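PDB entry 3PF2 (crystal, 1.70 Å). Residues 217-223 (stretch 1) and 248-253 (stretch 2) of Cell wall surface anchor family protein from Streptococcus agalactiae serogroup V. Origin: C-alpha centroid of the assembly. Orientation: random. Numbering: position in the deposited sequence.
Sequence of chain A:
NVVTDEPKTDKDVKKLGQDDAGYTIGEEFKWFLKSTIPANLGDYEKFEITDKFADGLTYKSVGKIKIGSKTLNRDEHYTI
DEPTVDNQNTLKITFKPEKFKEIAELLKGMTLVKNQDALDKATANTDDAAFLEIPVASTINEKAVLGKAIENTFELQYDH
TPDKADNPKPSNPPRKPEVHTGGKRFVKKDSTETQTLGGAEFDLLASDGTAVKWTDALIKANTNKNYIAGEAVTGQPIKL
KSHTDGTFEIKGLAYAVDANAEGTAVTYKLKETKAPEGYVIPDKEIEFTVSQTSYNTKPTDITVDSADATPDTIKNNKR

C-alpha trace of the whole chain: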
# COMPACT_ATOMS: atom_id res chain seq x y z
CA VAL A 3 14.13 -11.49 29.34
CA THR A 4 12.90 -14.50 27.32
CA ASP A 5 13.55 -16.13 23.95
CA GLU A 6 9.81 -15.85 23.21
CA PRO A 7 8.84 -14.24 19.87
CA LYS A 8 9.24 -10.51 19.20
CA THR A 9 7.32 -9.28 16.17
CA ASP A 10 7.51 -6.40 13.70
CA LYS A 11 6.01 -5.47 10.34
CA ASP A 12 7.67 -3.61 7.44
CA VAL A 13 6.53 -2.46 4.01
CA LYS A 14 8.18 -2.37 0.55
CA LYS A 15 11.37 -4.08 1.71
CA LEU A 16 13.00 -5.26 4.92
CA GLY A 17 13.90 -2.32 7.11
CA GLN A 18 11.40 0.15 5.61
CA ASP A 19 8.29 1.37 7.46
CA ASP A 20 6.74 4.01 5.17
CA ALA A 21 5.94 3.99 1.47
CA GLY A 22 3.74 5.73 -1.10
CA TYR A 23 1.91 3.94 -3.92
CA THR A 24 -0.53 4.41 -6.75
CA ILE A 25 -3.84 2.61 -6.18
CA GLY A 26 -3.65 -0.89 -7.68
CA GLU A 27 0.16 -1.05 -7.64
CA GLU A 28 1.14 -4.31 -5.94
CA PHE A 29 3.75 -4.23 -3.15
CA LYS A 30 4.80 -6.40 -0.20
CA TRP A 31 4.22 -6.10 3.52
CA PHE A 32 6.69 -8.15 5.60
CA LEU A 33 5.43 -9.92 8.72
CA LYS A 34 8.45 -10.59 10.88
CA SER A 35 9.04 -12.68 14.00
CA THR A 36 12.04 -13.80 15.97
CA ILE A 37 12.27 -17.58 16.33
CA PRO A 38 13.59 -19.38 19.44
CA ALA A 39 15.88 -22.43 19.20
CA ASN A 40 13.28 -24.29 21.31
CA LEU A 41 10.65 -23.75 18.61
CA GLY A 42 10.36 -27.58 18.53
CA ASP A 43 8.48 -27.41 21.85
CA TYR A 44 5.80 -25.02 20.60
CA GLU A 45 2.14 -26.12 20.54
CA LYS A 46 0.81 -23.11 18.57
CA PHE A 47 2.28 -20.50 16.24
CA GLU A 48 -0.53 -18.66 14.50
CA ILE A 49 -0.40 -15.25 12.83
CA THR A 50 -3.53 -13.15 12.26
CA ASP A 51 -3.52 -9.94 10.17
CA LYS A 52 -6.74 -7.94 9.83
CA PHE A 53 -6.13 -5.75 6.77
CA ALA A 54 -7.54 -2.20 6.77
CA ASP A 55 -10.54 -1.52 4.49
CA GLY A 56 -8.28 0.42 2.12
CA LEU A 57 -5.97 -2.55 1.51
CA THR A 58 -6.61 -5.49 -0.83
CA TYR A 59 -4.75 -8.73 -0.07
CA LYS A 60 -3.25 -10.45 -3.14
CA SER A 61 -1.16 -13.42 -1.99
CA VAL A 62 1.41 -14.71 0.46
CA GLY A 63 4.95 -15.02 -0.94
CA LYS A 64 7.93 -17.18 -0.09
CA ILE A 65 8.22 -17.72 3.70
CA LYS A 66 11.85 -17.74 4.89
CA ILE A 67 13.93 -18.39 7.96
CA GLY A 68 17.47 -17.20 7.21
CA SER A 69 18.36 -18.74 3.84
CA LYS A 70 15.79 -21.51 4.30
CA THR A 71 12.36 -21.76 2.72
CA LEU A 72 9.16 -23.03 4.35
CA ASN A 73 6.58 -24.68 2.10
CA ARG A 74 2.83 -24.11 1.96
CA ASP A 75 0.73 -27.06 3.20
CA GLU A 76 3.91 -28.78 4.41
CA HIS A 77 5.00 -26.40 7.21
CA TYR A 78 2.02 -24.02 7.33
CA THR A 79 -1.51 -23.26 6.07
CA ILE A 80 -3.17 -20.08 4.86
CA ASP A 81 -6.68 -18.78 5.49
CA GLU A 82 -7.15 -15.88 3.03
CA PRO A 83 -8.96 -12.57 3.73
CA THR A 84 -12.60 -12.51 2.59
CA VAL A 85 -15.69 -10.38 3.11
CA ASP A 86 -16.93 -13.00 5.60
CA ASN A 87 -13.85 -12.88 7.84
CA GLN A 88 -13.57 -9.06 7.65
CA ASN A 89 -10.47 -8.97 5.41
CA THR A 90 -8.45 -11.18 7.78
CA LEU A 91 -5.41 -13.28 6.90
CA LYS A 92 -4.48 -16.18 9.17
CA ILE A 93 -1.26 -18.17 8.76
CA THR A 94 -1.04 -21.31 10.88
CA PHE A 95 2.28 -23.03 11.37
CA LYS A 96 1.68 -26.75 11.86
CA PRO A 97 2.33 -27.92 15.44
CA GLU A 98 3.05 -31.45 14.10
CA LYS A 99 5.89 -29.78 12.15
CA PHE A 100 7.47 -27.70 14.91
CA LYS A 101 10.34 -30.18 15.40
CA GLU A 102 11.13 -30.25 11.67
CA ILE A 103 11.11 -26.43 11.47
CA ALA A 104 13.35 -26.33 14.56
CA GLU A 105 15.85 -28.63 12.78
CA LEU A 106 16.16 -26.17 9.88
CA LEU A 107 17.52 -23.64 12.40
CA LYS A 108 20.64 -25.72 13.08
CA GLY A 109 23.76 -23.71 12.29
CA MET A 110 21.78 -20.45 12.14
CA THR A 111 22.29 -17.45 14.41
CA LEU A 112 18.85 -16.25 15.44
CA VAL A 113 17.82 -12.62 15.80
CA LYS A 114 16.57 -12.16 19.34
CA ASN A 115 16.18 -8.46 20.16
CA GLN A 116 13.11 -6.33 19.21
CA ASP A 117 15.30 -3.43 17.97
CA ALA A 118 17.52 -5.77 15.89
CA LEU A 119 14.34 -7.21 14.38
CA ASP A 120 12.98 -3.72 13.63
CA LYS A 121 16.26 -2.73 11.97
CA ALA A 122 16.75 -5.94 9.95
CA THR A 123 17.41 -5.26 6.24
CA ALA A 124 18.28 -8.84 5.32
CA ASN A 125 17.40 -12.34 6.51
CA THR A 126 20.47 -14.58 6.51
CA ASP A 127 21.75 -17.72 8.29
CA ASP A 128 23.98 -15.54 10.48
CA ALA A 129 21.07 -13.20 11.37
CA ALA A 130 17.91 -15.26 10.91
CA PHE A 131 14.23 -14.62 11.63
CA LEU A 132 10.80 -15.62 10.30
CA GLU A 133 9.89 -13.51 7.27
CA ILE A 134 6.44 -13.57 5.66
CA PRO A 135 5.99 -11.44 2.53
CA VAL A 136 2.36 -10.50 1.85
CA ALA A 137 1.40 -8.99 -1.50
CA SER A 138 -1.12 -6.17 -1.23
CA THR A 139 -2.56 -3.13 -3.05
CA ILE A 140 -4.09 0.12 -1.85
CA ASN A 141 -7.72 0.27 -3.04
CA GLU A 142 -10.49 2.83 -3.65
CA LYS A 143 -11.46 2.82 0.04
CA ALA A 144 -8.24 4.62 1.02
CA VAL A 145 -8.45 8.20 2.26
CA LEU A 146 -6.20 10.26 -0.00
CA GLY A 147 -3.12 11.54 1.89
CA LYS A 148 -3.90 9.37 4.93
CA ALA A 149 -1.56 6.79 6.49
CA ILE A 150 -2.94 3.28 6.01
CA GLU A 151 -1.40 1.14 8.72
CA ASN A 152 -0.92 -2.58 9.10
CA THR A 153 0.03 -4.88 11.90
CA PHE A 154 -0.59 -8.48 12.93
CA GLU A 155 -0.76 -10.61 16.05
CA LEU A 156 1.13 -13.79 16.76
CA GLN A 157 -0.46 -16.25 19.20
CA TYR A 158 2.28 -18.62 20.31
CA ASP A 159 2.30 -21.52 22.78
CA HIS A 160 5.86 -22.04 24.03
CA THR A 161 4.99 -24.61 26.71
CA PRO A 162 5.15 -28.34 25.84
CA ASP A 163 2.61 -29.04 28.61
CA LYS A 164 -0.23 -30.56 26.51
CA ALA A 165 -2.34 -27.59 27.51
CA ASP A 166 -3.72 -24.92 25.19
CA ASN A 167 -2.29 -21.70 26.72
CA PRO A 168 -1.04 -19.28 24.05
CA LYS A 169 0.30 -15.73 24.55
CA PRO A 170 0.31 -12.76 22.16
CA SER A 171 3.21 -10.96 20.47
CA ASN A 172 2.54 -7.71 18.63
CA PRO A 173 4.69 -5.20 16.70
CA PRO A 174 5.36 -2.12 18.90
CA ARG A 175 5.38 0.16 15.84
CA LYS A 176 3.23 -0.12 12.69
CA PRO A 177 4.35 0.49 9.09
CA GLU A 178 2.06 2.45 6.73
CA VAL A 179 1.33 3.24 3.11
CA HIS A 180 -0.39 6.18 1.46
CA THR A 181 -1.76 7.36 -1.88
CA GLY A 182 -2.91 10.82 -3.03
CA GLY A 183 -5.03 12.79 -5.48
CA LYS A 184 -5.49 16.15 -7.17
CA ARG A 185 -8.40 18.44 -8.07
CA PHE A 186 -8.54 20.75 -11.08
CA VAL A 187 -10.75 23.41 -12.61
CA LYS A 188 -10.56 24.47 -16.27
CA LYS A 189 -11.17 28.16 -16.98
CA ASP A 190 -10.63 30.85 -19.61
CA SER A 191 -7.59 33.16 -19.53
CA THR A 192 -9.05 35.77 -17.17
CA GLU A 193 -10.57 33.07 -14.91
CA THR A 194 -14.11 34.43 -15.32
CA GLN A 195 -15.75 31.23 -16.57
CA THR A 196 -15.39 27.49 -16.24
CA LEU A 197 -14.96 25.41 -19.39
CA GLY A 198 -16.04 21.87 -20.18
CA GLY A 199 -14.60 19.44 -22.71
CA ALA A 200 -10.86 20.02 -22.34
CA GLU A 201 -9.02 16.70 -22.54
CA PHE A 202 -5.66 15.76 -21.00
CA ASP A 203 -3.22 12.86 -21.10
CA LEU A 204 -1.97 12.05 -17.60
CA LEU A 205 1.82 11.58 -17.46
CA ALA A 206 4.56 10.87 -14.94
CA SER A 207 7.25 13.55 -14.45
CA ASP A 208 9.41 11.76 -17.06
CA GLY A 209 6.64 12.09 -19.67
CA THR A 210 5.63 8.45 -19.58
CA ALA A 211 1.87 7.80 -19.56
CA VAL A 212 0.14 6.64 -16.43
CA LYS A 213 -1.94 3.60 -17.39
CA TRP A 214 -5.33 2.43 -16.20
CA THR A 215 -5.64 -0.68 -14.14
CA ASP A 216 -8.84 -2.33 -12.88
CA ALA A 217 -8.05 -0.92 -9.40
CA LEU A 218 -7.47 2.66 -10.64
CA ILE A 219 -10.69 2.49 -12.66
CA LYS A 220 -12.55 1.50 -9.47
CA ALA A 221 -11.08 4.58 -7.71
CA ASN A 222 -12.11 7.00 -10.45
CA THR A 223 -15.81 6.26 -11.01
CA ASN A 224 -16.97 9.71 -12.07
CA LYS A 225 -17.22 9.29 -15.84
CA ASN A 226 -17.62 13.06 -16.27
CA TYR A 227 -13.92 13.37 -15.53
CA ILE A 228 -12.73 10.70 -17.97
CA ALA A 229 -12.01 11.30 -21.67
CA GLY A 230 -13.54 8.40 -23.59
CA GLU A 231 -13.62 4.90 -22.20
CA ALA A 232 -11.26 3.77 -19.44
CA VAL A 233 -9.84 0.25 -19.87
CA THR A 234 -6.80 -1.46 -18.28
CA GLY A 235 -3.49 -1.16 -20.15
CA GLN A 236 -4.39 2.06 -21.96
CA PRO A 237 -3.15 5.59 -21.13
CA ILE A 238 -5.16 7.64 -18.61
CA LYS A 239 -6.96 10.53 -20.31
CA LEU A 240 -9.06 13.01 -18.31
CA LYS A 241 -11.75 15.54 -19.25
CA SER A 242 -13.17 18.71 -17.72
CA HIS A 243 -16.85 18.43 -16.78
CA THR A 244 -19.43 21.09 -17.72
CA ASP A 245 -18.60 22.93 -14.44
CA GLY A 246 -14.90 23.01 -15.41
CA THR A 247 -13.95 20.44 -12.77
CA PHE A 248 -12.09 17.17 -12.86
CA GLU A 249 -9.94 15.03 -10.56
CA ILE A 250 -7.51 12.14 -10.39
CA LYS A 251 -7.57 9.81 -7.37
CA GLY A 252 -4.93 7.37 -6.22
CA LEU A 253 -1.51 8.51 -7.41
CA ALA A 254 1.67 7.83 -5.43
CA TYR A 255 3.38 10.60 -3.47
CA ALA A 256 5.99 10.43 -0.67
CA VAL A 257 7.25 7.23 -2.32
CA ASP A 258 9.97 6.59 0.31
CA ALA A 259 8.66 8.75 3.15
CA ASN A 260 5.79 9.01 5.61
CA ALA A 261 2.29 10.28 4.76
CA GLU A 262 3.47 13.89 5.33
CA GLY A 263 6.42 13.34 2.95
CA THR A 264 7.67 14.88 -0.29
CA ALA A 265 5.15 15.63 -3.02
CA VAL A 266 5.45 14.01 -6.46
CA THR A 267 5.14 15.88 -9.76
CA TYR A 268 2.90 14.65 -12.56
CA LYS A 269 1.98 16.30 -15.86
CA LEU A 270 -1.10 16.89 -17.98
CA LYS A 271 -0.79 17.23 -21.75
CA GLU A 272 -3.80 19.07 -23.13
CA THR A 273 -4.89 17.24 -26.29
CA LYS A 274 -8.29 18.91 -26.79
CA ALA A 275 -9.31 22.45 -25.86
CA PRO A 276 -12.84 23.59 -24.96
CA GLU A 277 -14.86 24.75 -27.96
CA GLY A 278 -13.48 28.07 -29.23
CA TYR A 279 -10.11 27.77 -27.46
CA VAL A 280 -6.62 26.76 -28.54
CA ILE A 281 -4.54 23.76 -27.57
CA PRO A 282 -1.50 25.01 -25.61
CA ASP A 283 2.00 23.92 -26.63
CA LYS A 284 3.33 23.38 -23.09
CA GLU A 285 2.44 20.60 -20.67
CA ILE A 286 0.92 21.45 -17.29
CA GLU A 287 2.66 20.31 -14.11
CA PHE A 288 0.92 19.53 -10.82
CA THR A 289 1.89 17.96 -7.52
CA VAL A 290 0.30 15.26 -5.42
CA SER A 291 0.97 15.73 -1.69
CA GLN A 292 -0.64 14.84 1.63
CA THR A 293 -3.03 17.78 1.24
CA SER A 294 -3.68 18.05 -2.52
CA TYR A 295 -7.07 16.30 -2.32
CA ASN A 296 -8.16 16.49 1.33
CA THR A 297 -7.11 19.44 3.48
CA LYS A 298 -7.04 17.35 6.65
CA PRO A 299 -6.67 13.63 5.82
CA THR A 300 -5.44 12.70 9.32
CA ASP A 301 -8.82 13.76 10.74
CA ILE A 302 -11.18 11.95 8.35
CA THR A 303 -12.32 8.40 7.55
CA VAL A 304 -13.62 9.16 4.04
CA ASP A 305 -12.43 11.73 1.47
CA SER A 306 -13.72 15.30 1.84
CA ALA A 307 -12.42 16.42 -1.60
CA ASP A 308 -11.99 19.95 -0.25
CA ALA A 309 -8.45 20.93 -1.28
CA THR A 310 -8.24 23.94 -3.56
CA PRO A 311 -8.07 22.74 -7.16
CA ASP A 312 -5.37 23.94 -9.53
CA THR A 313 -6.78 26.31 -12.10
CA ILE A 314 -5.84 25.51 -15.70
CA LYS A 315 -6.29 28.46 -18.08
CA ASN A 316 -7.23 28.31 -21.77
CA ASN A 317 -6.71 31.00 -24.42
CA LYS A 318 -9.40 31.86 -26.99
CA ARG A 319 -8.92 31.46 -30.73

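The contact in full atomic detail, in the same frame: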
# COMPACT_ATOMS: atom_id res chain seq x y z
N ALA A 217 -7.99 -1.59 -10.72
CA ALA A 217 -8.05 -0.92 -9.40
C ALA A 217 -8.16 0.61 -9.50
O ALA A 217 -8.90 1.24 -8.74
CB ALA A 217 -6.86 -1.32 -8.56
N LEU A 218 -7.40 1.21 -10.43
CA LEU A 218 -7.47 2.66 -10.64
C LEU A 218 -8.82 3.08 -11.20
O LEU A 218 -9.37 4.13 -10.84
CB LEU A 218 -6.34 3.14 -11.54
CG LEU A 218 -5.11 3.72 -10.84
CD1 LEU A 218 -4.07 4.07 -11.87
CD2 LEU A 218 -5.48 4.94 -9.96
N ILE A 219 -9.37 2.25 -12.09
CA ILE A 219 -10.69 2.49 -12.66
C ILE A 219 -11.74 2.52 -11.53
O ILE A 219 -12.60 3.41 -11.49
CB ILE A 219 -11.04 1.44 -13.74
CG1 ILE A 219 -10.23 1.71 -15.02
CG2 ILE A 219 -12.54 1.43 -14.04
CD1 ILE A 219 -10.18 0.55 -16.01
N LYS A 220 -11.63 1.58 -10.60
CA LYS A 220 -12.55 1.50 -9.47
C LYS A 220 -12.47 2.71 -8.54
O LYS A 220 -13.44 3.04 -7.87
CB LYS A 220 -12.32 0.19 -8.70
CG LYS A 220 -13.54 -0.33 -7.97
CD LYS A 220 -13.32 -1.78 -7.55
CE LYS A 220 -14.51 -2.32 -6.76
NZ LYS A 220 -14.14 -3.59 -6.07
N ALA A 221 -11.32 3.39 -8.54
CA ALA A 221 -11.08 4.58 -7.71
C ALA A 221 -11.48 5.90 -8.39
O ALA A 221 -11.54 6.95 -7.75
CB ALA A 221 -9.58 4.64 -7.31
N ASN A 222 -11.74 5.83 -9.68
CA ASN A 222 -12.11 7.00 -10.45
C ASN A 222 -13.39 6.70 -11.21
O ASN A 222 -13.38 6.51 -12.43
CB ASN A 222 -10.96 7.38 -11.40
CG ASN A 222 -9.71 7.85 -10.66
OD1 ASN A 222 -9.51 9.05 -10.46
ND2 ASN A 222 -8.86 6.90 -10.25
N THR A 223 -14.50 6.68 -10.48
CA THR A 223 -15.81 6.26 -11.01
C THR A 223 -16.60 7.36 -11.70
O THR A 223 -17.57 7.06 -12.42
CB THR A 223 -16.72 5.64 -9.92
OG1 THR A 223 -16.79 6.52 -8.79
CG2 THR A 223 -16.18 4.29 -9.49
N PHE A 248 -12.45 18.56 -12.74
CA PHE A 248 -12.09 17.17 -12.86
C PHE A 248 -11.06 16.82 -11.80
O PHE A 248 -10.55 17.71 -11.12
CB PHE A 248 -11.62 16.79 -14.28
CG PHE A 248 -10.36 17.49 -14.75
CD1 PHE A 248 -9.15 16.81 -14.76
CD2 PHE A 248 -10.40 18.80 -15.24
CE1 PHE A 248 -7.99 17.41 -15.24
CE2 PHE A 248 -9.24 19.43 -15.71
CZ PHE A 248 -8.03 18.72 -15.71
N GLU A 249 -10.80 15.53 -11.64
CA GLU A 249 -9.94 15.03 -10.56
C GLU A 249 -9.21 13.77 -10.98
O GLU A 249 -9.61 13.10 -11.93
CB GLU A 249 -10.79 14.69 -9.32
CG GLU A 249 -11.58 15.86 -8.73
CD GLU A 249 -12.38 15.48 -7.52
OE1 GLU A 249 -12.48 14.26 -7.22
OE2 GLU A 249 -12.91 16.40 -6.86
N ILE A 250 -8.12 13.46 -10.28
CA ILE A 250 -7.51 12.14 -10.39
C ILE A 250 -7.29 11.64 -8.96
O ILE A 250 -6.79 12.38 -8.11
CB ILE A 250 -6.19 12.16 -11.23
CG1 ILE A 250 -5.59 10.75 -11.37
CG2 ILE A 250 -5.16 13.12 -10.62
CD1 ILE A 250 -6.43 9.78 -12.21
N LYS A 251 -7.67 10.39 -8.71
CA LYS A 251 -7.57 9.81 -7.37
C LYS A 251 -6.66 8.60 -7.38
O LYS A 251 -6.80 7.71 -8.22
CB LYS A 251 -8.95 9.43 -6.82
CG LYS A 251 -9.95 10.59 -6.78
CD LYS A 251 -11.26 10.22 -6.11
CE LYS A 251 -11.10 10.19 -4.60
NZ LYS A 251 -12.42 10.20 -3.86
N GLY A 252 -5.72 8.57 -6.44
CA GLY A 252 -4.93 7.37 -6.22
C GLY A 252 -3.56 7.34 -6.87
O GLY A 252 -3.11 6.28 -7.31
N LEU A 253 -2.90 8.49 -6.96
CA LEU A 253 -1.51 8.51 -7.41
C LEU A 253 -0.51 8.56 -6.26
O LEU A 253 -0.72 9.26 -5.26
CB LEU A 253 -1.25 9.71 -8.33
CG LEU A 253 -2.15 9.81 -9.55
CD1 LEU A 253 -1.88 11.16 -10.22
CD2 LEU A 253 -1.95 8.64 -10.53
O HOH W 1 -11.34 11.10 -11.07

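An asparagine amide carries a donor and an acceptor side by side, as a peptide unit does, and so can stand in for a neighbouring strand; the contact between a helix end and strand 248-253 is a compact example. The helix runs obliquely to the strand, their N-to-C directions 135° apart, and the two axes come no nearer than 8.1 Å.

Along stretch 1, A217 stays out of reach, and the contact begins with L218. Its CA-to-CB bond points sideways, but the end of the buried side chain swings in, placing CD2 3.5 Å from K251 O and 3.8 Å from G252 O. This is a van der Waals contact of a methyl group with backbone carbonyl oxygens, and it leaves little room at G252: a CB there would lie 3.5 Å from L218 CD2. The backbone angles of G252 (99/34) call for glycine in any case, since a CB would also jam against the preceding carbonyl oxygen.

I219 and K220 take no part. A221 points toward the strand, its small methyl fitting where the backbones draw close, while A221 O lies 3.7 Å from CD of K251, whose aliphatic chain covers this spot before its amine leaves for a partner elsewhere in the structure.

N222 is the centrepiece. With chi1 in m, its amide reaches K251 and pairs with both backbone groups of that residue: K251 N donates to N222 OD1 (2.9 Å), and N222 ND2 donates to K251 O (3.0 Å). The second ND2 hydrogen goes to L218 O at 2.9 Å, almost linearly, tying the amide back to its own helix. OD1 also accepts from a water, 2.8 Å from N222 OD1 and 2.8 Å from E249 O, to which it donates as well. The methyl CD1 of I250 packs 3.6 Å from N222 OD1. T223 then leads away, making no contact.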